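Local atomic coordinates of oxidoreductase YdhF (Escherichia coli, PDB entry 1OG6), a protein that binds NADPH in an alpha/beta barrel and probably works as an oxidoreductase of the aldo-keto reductase family. Residues G45-D50 / R77-S82. Sequence-based numbering, arbitrary orientation.
With NAP (NADP nicotinamide-adenine-dinucleotide phosphate), chain F.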
loop_
_atom_site.group_PDB
_atom_site.type_symbol
_atom_site.label_atom_id
_atom_site.label_comp_id
_atom_site.label_asym_id
_atom_site.label_seq_id
_atom_site.Cartn_x
_atom_site.Cartn_y
_atom_site.Cartn_z
ATOM N N GLY C 45 27.931 20.333 16.939
ATOM C CA GLY C 45 26.497 20.408 17.108
ATOM C C GLY C 45 25.902 19.024 16.995
ATOM O O GLY C 45 24.721 18.834 17.278
ATOM N N VAL C 46 26.724 18.062 16.575
ATOM C CA VAL C 46 26.294 16.670 16.430
ATOM C C VAL C 46 26.248 16.023 17.805
ATOM O O VAL C 46 27.254 15.518 18.294
ATOM C CB VAL C 46 27.273 15.863 15.572
ATOM C CG1 VAL C 46 26.731 14.464 15.357
ATOM C CG2 VAL C 46 27.507 16.562 14.254
ATOM N N THR C 47 25.078 16.027 18.425
ATOM C CA THR C 47 24.951 15.467 19.755
ATOM C C THR C 47 24.270 14.108 19.783
ATOM O O THR C 47 24.420 13.356 20.747
ATOM C CB THR C 47 24.179 16.428 20.661
ATOM O OG1 THR C 47 22.897 16.692 20.082
ATOM C CG2 THR C 47 24.941 17.737 20.822
ATOM N N THR C 48 23.518 13.793 18.733
ATOM C CA THR C 48 22.819 12.519 18.670
ATOM C C THR C 48 23.759 11.461 18.136
ATOM O O THR C 48 24.358 11.645 17.084
ATOM C CB THR C 48 21.616 12.593 17.733
ATOM O OG1 THR C 48 20.896 13.797 17.993
ATOM C CG2 THR C 48 20.691 11.413 17.948
ATOM N N VAL C 49 23.906 10.359 18.864
ATOM C CA VAL C 49 24.765 9.280 18.406
ATOM C C VAL C 49 23.920 8.033 18.176
ATOM O O VAL C 49 23.053 7.692 18.984
ATOM C CB VAL C 49 25.898 8.967 19.407
ATOM C CG1 VAL C 49 26.721 10.219 19.662
ATOM C CG2 VAL C 49 25.324 8.400 20.684
ATOM N N ASP C 50 24.177 7.368 17.055
ATOM C CA ASP C 50 23.451 6.171 16.664
ATOM C C ASP C 50 24.207 4.900 17.030
ATOM O O ASP C 50 25.411 4.804 16.813
ATOM C CB ASP C 50 23.207 6.205 15.159
ATOM C CG ASP C 50 22.240 5.147 14.705
ATOM O OD1 ASP C 50 21.062 5.216 15.110
ATOM O OD2 ASP C 50 22.662 4.250 13.944
ATOM N N ARG C 77 25.620 15.567 27.367
ATOM C CA ARG C 77 25.749 16.333 26.138
ATOM C C ARG C 77 25.293 15.641 24.865
ATOM O O ARG C 77 25.448 16.191 23.778
ATOM C CB ARG C 77 27.201 16.760 25.958
ATOM C CG ARG C 77 27.742 17.592 27.091
ATOM C CD ARG C 77 29.130 18.059 26.739
ATOM N NE ARG C 77 29.124 18.841 25.508
ATOM C CZ ARG C 77 30.214 19.144 24.813
ATOM N NH1 ARG C 77 31.404 18.726 25.226
ATOM N NH2 ARG C 77 30.114 19.869 23.706
ATOM N N MET C 78 24.725 14.448 24.982
ATOM C CA MET C 78 24.301 13.716 23.796
ATOM C C MET C 78 23.022 12.921 23.980
ATOM O O MET C 78 22.507 12.773 25.089
ATOM C CB MET C 78 25.413 12.762 23.372
ATOM C CG MET C 78 25.828 11.819 24.484
ATOM S SD MET C 78 27.358 10.939 24.161
ATOM C CE MET C 78 26.808 9.273 24.411
ATOM N N GLU C 79 22.511 12.424 22.864
ATOM C CA GLU C 79 21.318 11.604 22.864
ATOM C C GLU C 79 21.796 10.269 22.327
ATOM O O GLU C 79 22.462 10.218 21.297
ATOM C CB GLU C 79 20.243 12.174 21.936
ATOM C CG GLU C 79 19.765 13.565 22.291
ATOM C CD GLU C 79 20.604 14.654 21.659
ATOM O OE1 GLU C 79 20.304 15.845 21.876
ATOM O OE2 GLU C 79 21.561 14.322 20.937
ATOM N N ILE C 80 21.483 9.188 23.028
ATOM C CA ILE C 80 21.901 7.876 22.578
ATOM C C ILE C 80 20.721 7.150 21.950
ATOM O O ILE C 80 19.626 7.091 22.512
ATOM C CB ILE C 80 22.507 7.063 23.744
ATOM C CG1 ILE C 80 23.776 7.760 24.231
ATOM C CG2 ILE C 80 22.855 5.668 23.298
ATOM C CD1 ILE C 80 24.550 6.999 25.267
ATOM N N VAL C 81 20.952 6.635 20.749
ATOM C CA VAL C 81 19.943 5.903 20.001
ATOM C C VAL C 81 20.480 4.495 19.804
ATOM O O VAL C 81 21.648 4.310 19.466
ATOM C CB VAL C 81 19.706 6.535 18.607
ATOM C CG1 VAL C 81 18.746 5.687 17.811
ATOM C CG2 VAL C 81 19.167 7.932 18.748
ATOM N N SER C 82 19.645 3.496 20.026
ATOM C CA SER C 82 20.098 2.136 19.839
ATOM C C SER C 82 18.924 1.306 19.376
ATOM O O SER C 82 17.782 1.760 19.407
ATOM C CB SER C 82 20.670 1.574 21.139
ATOM O OG SER C 82 21.468 0.433 20.881
HETATM P PA NAP F . 27.367 6.162 4.827
HETATM O O1A NAP F . 27.010 5.818 3.506
HETATM O O2A NAP F . 27.132 7.502 5.490
HETATM O O5B NAP F . 28.931 5.883 5.051
HETATM C C5B NAP F . 29.841 6.359 4.036
HETATM C C4B NAP F . 31.070 5.391 4.133
HETATM O O4B NAP F . 31.953 5.893 3.057
HETATM C C3B NAP F . 31.927 5.538 5.417
HETATM O O3B NAP F . 32.268 4.210 5.799
HETATM C C2B NAP F . 33.164 6.332 5.045
HETATM O O2B NAP F . 34.373 5.788 5.569
HETATM C C1B NAP F . 33.214 6.326 3.488
HETATM N N9A NAP F . 33.490 7.664 2.988
HETATM C C8A NAP F . 33.008 8.904 3.366
HETATM N N7A NAP F . 33.497 9.914 2.671
HETATM C C5A NAP F . 34.358 9.289 1.777
HETATM C C6A NAP F . 35.173 9.842 0.773
HETATM N N6A NAP F . 35.299 11.145 0.453
HETATM N N1A NAP F . 35.949 8.946 0.014
HETATM N N3A NAP F . 35.106 6.991 1.239
HETATM C C4A NAP F . 34.353 7.895 1.974
HETATM O O3 NAP F . 26.675 5.123 5.809
HETATM P PN NAP F . 27.183 3.783 6.463
HETATM O O1N NAP F . 26.695 2.467 6.037
HETATM O O2N NAP F . 27.794 4.038 7.804
HETATM O O5D NAP F . 25.722 3.754 7.168
HETATM C C5D NAP F . 25.070 4.940 7.771
HETATM C C4D NAP F . 24.807 4.746 9.257
HETATM O O4D NAP F . 23.479 4.233 9.538
HETATM C C3D NAP F . 25.803 3.842 10.069
HETATM O O3D NAP F . 26.818 4.616 10.719
HETATM O O2D NAP F . 24.999 3.481 12.400
HETATM C C1D NAP F . 23.531 3.168 10.538
HETATM N N1N NAP F . 22.927 1.916 9.946
HETATM C C2N NAP F . 21.589 1.536 10.229
HETATM C C3N NAP F . 21.091 0.354 9.679
HETATM C C7N NAP F . 19.644 -0.053 9.988
HETATM O O7N NAP F . 19.261 -1.083 9.495
HETATM N N7N NAP F . 18.874 0.682 10.745
HETATM C C4N NAP F . 21.920 -0.502 8.821
HETATM C C5N NAP F . 23.258 -0.086 8.556
HETATM C C6N NAP F . 23.785 1.119 9.108
HETATM P P2B NAP F . 35.610 6.681 6.109
HETATM O O1X NAP F . 35.659 7.566 7.350
HETATM O O2X NAP F . 36.882 6.112 5.526
HETATM O O3X NAP F . 35.539 5.619 7.184
#
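Strands 48-50 and 79-82 run parallel, 21° apart, with Val49 between Glu79 and Val81: Val49 N donates almost straight to Glu79 O (2.8 Å) and Val81 N to Val49 O (2.9 Å). They are neighbouring staves of the (beta/alpha)8 barrel, joined by a right-handed beta-alpha-beta crossover. Thr48, Asp50, Glu79 and Val81 face the barrel interior; Val49 and Ile80 face the helices. At the N-terminal end the Glu79 chain, bent at chi2 (88°), swings its carboxylate across to Thr47 and Thr48, at the start of strand 48-50. Its OE2 accepts from two hydroxyls: Thr47 OG1 at 2.9 Å, on the syn lone pair, and Thr48 OG1 at 3.1 Å, from 64° above the carboxylate plane. OE1 is salt-bridged to Arg4 of the hairpin closing the barrel bottom, while Ser15 N donates to Thr48 OG1. An alanine in place of Glu79 would probably leave both threonine hydroxyls without this shared acceptor and Arg4 without this salt bridge. Inside the barrel, Thr48 CG2 meets Val81 CG2 at 3.9 Å; on the outer face Val49 CG2 lies alongside Ile80 CG1 and reaches Met78 CE. Asp50 extends with CG anti to its backbone N, setting OD1 against Val81 CG1, whereas OD2 accepts from the ribose O2D of NADP at 2.9 Å and is salt-bridged to Lys83. One strand pair thus carries a hydroxyl-gathering carboxylate at the barrel floor and, at the C-terminal end, a cofactor-binding one near Tyr55, the probable proton donor.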